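Local coordinates for THUMP domain-containing protein (Pyrococcus horikoshii, PDB 1VBK) that probably binds RNA and ATP and may take part in tRNA modification or thiamine biosynthesis, at residues V80-E85 / G159-Y164; F109-R114 / I152-M157. All blocks are in the same frame, centred on the assembly; numbering follows the deposited sequence.

Interaction 1: residues V80-E85 / G159-Y164; sequences VEASLE and GKAYIY
An antiparallel beta ladder inside the THUMP domain joins the end of strand 71-81 to strand 160-164, just before the former leads into helix 84-102. Val80 and Ala161 form a hydrogen-bonded pair: Ala161 N reaches Val80 O at 2.8 Å, almost straight and nearly along the C=O axis, while Val80 N returns the bond to Ala161 O at 2.9 Å in the carbonyl plane. The packed side of the ladder is apolar. Val80 CG2, in the crowded position between its N and carbonyl carbon, lies 4.0 Å from Ala161 CB, and Ala82 CB comes within 4.2 Å of the same methyl; Ile87 and Thr90 of helix 84-102 close over this side. Next along, Glu81 and Lys160 form a non-hydrogen-bonded pair, and beyond it Ala82, the centre of an inverse gamma turn, bonds Gly159 O through its N from about 45° above the carbonyl plane. The other, looser side is polar: the side chains of exposed Glu81 and of Lys160 leave the backbone diverging, but each bends at chi2 and they end side by side. Lys160 NZ meets Glu81 OE2 in a salt bridge at 2.6 Å, nearly along the C-O axis.

Interaction 2: residues F109-R114 / I152-M157; sequences FRVTAR and IGIEIM
Val111 holds CG1 anti to its backbone N (chi1 180°), and Ile154 holds CG1 anti to its carbonyl carbon (chi1 -56°) with an extended end, so the two side chains cross obliquely and Val111 CG1 touches Ile154 CD1 at 3.9 Å. On the same face Ala113 CB sits 4.2 Å from Ile154 CB. Val131 and Ile87, from helices 124-138 and 84-102, pack on Ile154 and bury this apolar side. Beneath the side chains, five backbone hydrogen bonds alternate between strands 109-114 and 152-157. Thr112 uses both its polar backbone atoms: its N bonds Ile152 O at 2.8 Å in the carbonyl plane, and its O receives Ile154 N at 2.8 Å. Arg114 repeats the pattern, its N meeting Ile154 O nearly along the C=O axis and its O taking Ile156 N at 3.0 Å. The face bearing Thr112 and Glu155 is polar. Thr112 OG1 bonds Glu151, and the buried carboxylate of Glu155 is gripped by salt bridges to Arg7 and Arg50, which probably keep it ionised. Arg114 folds back on its own strand, NH1 donating to Ala113 O at 2.7 Å from above the carbonyl plane. With side chains in register and axes 13° apart, this is a regular parallel strand pair with helices packed on its apolar face, as in the alpha/beta core of THUMP domains.

In the fold
From the N terminus, the chain passes through the ferredoxin-like region and along strand 71-81, then enters helix 84-102 and strand 108-115. Helix 124-138 and the short strand 142-143 follow before strand 150-157 returns beside 108-115, where interaction 2 closes the inner loop. The chain then reverses into strand 160-164, and interaction 1 closes the outer loop within which interaction 2 is nested. Strands 150-157 and 160-164 are antiparallel neighbours, with probable backbone hydrogen bonds joining Tyr162 to Glu155 and Tyr164 to Gly153. One mixed sheet thus runs through both contacts, tying strands 108-115, 150-157 and 160-164 to strand 71-81 and, through it, to strand 3-8 of the ferredoxin-like region.

Interaction 1: residues V80-E85 / G159-Y164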
loop_
_atom_site.group_PDB
_atom_site.type_symbol
_atom_site.label_atom_id
_atom_site.label_comp_id
_atom_site.label_asym_id
_atom_site.label_seq_id
_atom_site.Cartn_x
_atom_site.Cartn_y
_atom_site.Cartn_z
ATOM N N VAL A 80 -24.666 -6.254 -34.692
ATOM C CA VAL A 80 -24.880 -6.421 -36.125
ATOM C C VAL A 80 -24.119 -5.344 -36.895
ATOM O O VAL A 80 -23.684 -4.346 -36.320
ATOM C CB VAL A 80 -26.382 -6.301 -36.498
ATOM C CG1 VAL A 80 -27.203 -7.357 -35.757
ATOM C CG2 VAL A 80 -26.895 -4.900 -36.156
ATOM N N GLU A 81 -23.947 -5.560 -38.195
ATOM C CA GLU A 81 -23.276 -4.586 -39.042
ATOM C C GLU A 81 -24.110 -3.313 -38.963
ATOM O O GLU A 81 -25.339 -3.372 -38.988
ATOM C CB GLU A 81 -23.225 -5.093 -40.487
ATOM C CG GLU A 81 -22.226 -6.216 -40.707
ATOM C CD GLU A 81 -20.797 -5.708 -40.808
ATOM O OE1 GLU A 81 -20.470 -5.061 -41.829
ATOM O OE2 GLU A 81 -20.005 -5.947 -39.871
ATOM N N ALA A 82 -23.448 -2.166 -38.867
ATOM C CA ALA A 82 -24.157 -0.898 -38.756
ATOM C C ALA A 82 -24.677 -0.342 -40.080
ATOM O O ALA A 82 -24.045 0.516 -40.694
ATOM C CB ALA A 82 -23.268 0.134 -38.070
ATOM N N SER A 83 -25.822 -0.854 -40.517
ATOM C CA SER A 83 -26.484 -0.389 -41.733
ATOM C C SER A 83 -27.902 -0.100 -41.263
ATOM O O SER A 83 -28.398 -0.784 -40.370
ATOM C CB SER A 83 -26.506 -1.475 -42.814
ATOM O OG SER A 83 -27.503 -2.452 -42.555
ATOM N N LEU A 84 -28.555 0.904 -41.839
ATOM C CA LEU A 84 -29.908 1.232 -41.410
ATOM C C LEU A 84 -30.827 0.019 -41.528
ATOM O O LEU A 84 -31.617 -0.253 -40.631
ATOM C CB LEU A 84 -30.466 2.407 -42.220
ATOM C CG LEU A 84 -31.799 2.980 -41.722
ATOM C CD1 LEU A 84 -31.717 3.289 -40.229
ATOM C CD2 LEU A 84 -32.142 4.236 -42.511
ATOM N N GLU A 85 -30.707 -0.712 -42.632
ATOM C CA GLU A 85 -31.523 -1.901 -42.862
ATOM C C GLU A 85 -31.396 -2.916 -41.722
ATOM O O GLU A 85 -32.399 -3.392 -41.190
ATOM C CB GLU A 85 -31.119 -2.569 -44.179
ATOM C CG GLU A 85 -31.785 -3.918 -44.418
ATOM C CD GLU A 85 -31.226 -4.643 -45.631
ATOM O OE1 GLU A 85 -29.994 -4.853 -45.689
ATOM O OE2 GLU A 85 -32.020 -5.006 -46.523
ATOM N N GLY A 159 -18.383 0.754 -36.966
ATOM C CA GLY A 159 -19.091 -0.081 -37.927
ATOM C C GLY A 159 -20.017 -1.165 -37.402
ATOM O O GLY A 159 -20.587 -1.929 -38.190
ATOM N N LYS A 160 -20.168 -1.251 -36.084
ATOM C CA LYS A 160 -21.049 -2.250 -35.490
ATOM C C LYS A 160 -22.149 -1.546 -34.710
ATOM O O LYS A 160 -21.918 -0.497 -34.108
ATOM C CB LYS A 160 -20.281 -3.157 -34.521
ATOM C CG LYS A 160 -19.105 -3.915 -35.126
ATOM C CD LYS A 160 -19.556 -4.937 -36.150
ATOM C CE LYS A 160 -18.372 -5.742 -36.664
ATOM N NZ LYS A 160 -18.781 -6.706 -37.717
ATOM N N ALA A 161 -23.347 -2.123 -34.732
ATOM C CA ALA A 161 -24.474 -1.569 -33.989
ATOM C C ALA A 161 -24.830 -2.579 -32.900
ATOM O O ALA A 161 -24.918 -3.778 -33.161
ATOM C CB ALA A 161 -25.675 -1.349 -34.913
ATOM N N TYR A 162 -25.022 -2.088 -31.683
ATOM C CA TYR A 162 -25.372 -2.935 -30.548
ATOM C C TYR A 162 -26.783 -2.542 -30.147
ATOM O O TYR A 162 -27.015 -1.437 -29.675
ATOM C CB TYR A 162 -24.390 -2.687 -29.403
ATOM C CG TYR A 162 -22.963 -3.009 -29.787
ATOM C CD1 TYR A 162 -22.481 -4.316 -29.719
ATOM C CD2 TYR A 162 -22.113 -2.018 -30.271
ATOM C CE1 TYR A 162 -21.182 -4.629 -30.126
ATOM C CE2 TYR A 162 -20.809 -2.320 -30.686
ATOM C CZ TYR A 162 -20.354 -3.626 -30.610
ATOM O OH TYR A 162 -19.077 -3.934 -31.028
ATOM N N ILE A 163 -27.718 -3.462 -30.339
ATOM C CA ILE A 163 -29.121 -3.195 -30.057
ATOM C C ILE A 163 -29.629 -3.945 -28.837
ATOM O O ILE A 163 -29.439 -5.153 -28.719
ATOM C CB ILE A 163 -29.951 -3.552 -31.296
ATOM C CG1 ILE A 163 -29.388 -2.783 -32.501
ATOM C CG2 ILE A 163 -31.420 -3.232 -31.068
ATOM C CD1 ILE A 163 -30.102 -3.055 -33.805
ATOM N N TYR A 164 -30.288 -3.225 -27.934
ATOM C CA TYR A 164 -30.784 -3.832 -26.709
ATOM C C TYR A 164 -32.143 -3.298 -26.247
ATOM O O TYR A 164 -32.584 -2.234 -26.676
ATOM C CB TYR A 164 -29.763 -3.606 -25.586
ATOM C CG TYR A 164 -29.546 -2.139 -25.240
ATOM C CD1 TYR A 164 -28.570 -1.374 -25.887
ATOM C CD2 TYR A 164 -30.325 -1.519 -24.264
ATOM C CE1 TYR A 164 -28.380 -0.017 -25.557
ATOM C CE2 TYR A 164 -30.148 -0.184 -23.933
ATOM C CZ TYR A 164 -29.179 0.562 -24.575
ATOM O OH TYR A 164 -29.018 1.883 -24.210
#

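Interaction 2: residues F109-R114 / I152-M157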
loop_
_atom_site.group_PDB
_atom_site.type_symbol
_atom_site.label_atom_id
_atom_site.label_comp_id
_atom_site.label_asym_id
_atom_site.label_seq_id
_atom_site.Cartn_x
_atom_site.Cartn_y
_atom_site.Cartn_z
ATOM N N PHE A 109 -43.336 3.213 -26.098
ATOM C CA PHE A 109 -41.901 3.007 -26.284
ATOM C C PHE A 109 -41.141 4.250 -26.732
ATOM O O PHE A 109 -41.732 5.277 -27.072
ATOM C CB PHE A 109 -41.657 1.910 -27.333
ATOM C CG PHE A 109 -41.721 2.403 -28.768
ATOM C CD1 PHE A 109 -42.935 2.758 -29.351
ATOM C CD2 PHE A 109 -40.560 2.502 -29.535
ATOM C CE1 PHE A 109 -42.992 3.205 -30.679
ATOM C CE2 PHE A 109 -40.606 2.947 -30.863
ATOM C CZ PHE A 109 -41.822 3.299 -31.437
ATOM N N ARG A 110 -39.815 4.134 -26.722
ATOM C CA ARG A 110 -38.945 5.195 -27.198
ATOM C C ARG A 110 -37.696 4.514 -27.726
ATOM O O ARG A 110 -37.450 3.345 -27.438
ATOM C CB ARG A 110 -38.561 6.169 -26.079
ATOM C CG ARG A 110 -37.580 5.631 -25.044
ATOM C CD ARG A 110 -36.816 6.799 -24.409
ATOM N NE ARG A 110 -35.893 7.374 -25.381
ATOM C CZ ARG A 110 -35.609 8.669 -25.485
ATOM N NH1 ARG A 110 -36.176 9.551 -24.669
ATOM N NH2 ARG A 110 -34.762 9.083 -26.422
ATOM N N VAL A 111 -36.929 5.235 -28.526
ATOM C CA VAL A 111 -35.688 4.705 -29.061
ATOM C C VAL A 111 -34.607 5.631 -28.529
ATOM O O VAL A 111 -34.778 6.855 -28.503
ATOM C CB VAL A 111 -35.661 4.712 -30.614
ATOM C CG1 VAL A 111 -34.330 4.143 -31.114
ATOM C CG2 VAL A 111 -36.815 3.870 -31.166
ATOM N N THR A 112 -33.510 5.042 -28.076
ATOM C CA THR A 112 -32.398 5.809 -27.538
ATOM C C THR A 112 -31.171 5.376 -28.321
ATOM O O THR A 112 -30.770 4.215 -28.268
ATOM C CB THR A 112 -32.213 5.519 -26.027
ATOM O OG1 THR A 112 -33.426 5.844 -25.331
ATOM C CG2 THR A 112 -31.072 6.347 -25.453
ATOM N N ALA A 113 -30.581 6.309 -29.061
ATOM C CA ALA A 113 -29.418 5.990 -29.871
ATOM C C ALA A 113 -28.217 6.835 -29.516
ATOM O O ALA A 113 -28.350 7.999 -29.133
ATOM C CB ALA A 113 -29.754 6.162 -31.351
ATOM N N ARG A 114 -27.039 6.233 -29.647
ATOM C CA ARG A 114 -25.788 6.923 -29.364
ATOM C C ARG A 114 -24.735 6.523 -30.386
ATOM O O ARG A 114 -24.532 5.338 -30.642
ATOM C CB ARG A 114 -25.274 6.564 -27.964
ATOM C CG ARG A 114 -26.076 7.157 -26.809
ATOM C CD ARG A 114 -25.844 8.661 -26.681
ATOM N NE ARG A 114 -26.626 9.239 -25.591
ATOM C CZ ARG A 114 -27.942 9.430 -25.630
ATOM N NH1 ARG A 114 -28.633 9.096 -26.711
ATOM N NH2 ARG A 114 -28.569 9.944 -24.580
ATOM N N ILE A 152 -35.865 0.867 -26.873
ATOM C CA ILE A 152 -34.977 0.243 -27.843
ATOM C C ILE A 152 -33.699 1.072 -27.797
ATOM O O ILE A 152 -33.699 2.240 -28.188
ATOM C CB ILE A 152 -35.551 0.308 -29.281
ATOM C CG1 ILE A 152 -36.853 -0.499 -29.368
ATOM C CG2 ILE A 152 -34.530 -0.226 -30.281
ATOM C CD1 ILE A 152 -36.687 -1.993 -29.121
ATOM N N GLY A 153 -32.618 0.470 -27.305
ATOM C CA GLY A 153 -31.352 1.177 -27.220
ATOM C C GLY A 153 -30.456 0.785 -28.375
ATOM O O GLY A 153 -30.429 -0.379 -28.777
ATOM N N ILE A 154 -29.717 1.751 -28.909
ATOM C CA ILE A 154 -28.834 1.492 -30.038
ATOM C C ILE A 154 -27.509 2.224 -29.866
ATOM O O ILE A 154 -27.480 3.447 -29.755
ATOM C CB ILE A 154 -29.479 1.961 -31.368
ATOM C CG1 ILE A 154 -30.842 1.286 -31.555
ATOM C CG2 ILE A 154 -28.549 1.655 -32.544
ATOM C CD1 ILE A 154 -31.626 1.789 -32.767
ATOM N N GLU A 155 -26.416 1.470 -29.830
ATOM C CA GLU A 155 -25.099 2.063 -29.700
ATOM C C GLU A 155 -24.290 1.664 -30.923
ATOM O O GLU A 155 -24.181 0.481 -31.247
ATOM C CB GLU A 155 -24.420 1.582 -28.411
ATOM C CG GLU A 155 -25.089 2.126 -27.150
ATOM C CD GLU A 155 -24.329 1.799 -25.879
ATOM O OE1 GLU A 155 -23.103 1.584 -25.952
ATOM O OE2 GLU A 155 -24.963 1.780 -24.803
ATOM N N ILE A 156 -23.742 2.656 -31.619
ATOM C CA ILE A 156 -22.952 2.388 -32.814
ATOM C C ILE A 156 -21.487 2.694 -32.540
ATOM O O ILE A 156 -21.140 3.770 -32.062
ATOM C CB ILE A 156 -23.449 3.225 -34.005
ATOM C CG1 ILE A 156 -24.956 3.012 -34.175
ATOM C CG2 ILE A 156 -22.710 2.810 -35.280
ATOM C CD1 ILE A 156 -25.566 3.799 -35.307
ATOM N N MET A 157 -20.628 1.736 -32.852
ATOM C CA MET A 157 -19.211 1.895 -32.590
ATOM C C MET A 157 -18.390 1.123 -33.609
ATOM O O MET A 157 -18.553 -0.088 -33.760
ATOM C CB MET A 157 -18.924 1.400 -31.168
ATOM C CG MET A 157 -17.476 1.417 -30.735
ATOM S SD MET A 157 -17.359 1.110 -28.952
ATOM C CE MET A 157 -17.748 -0.641 -28.868
#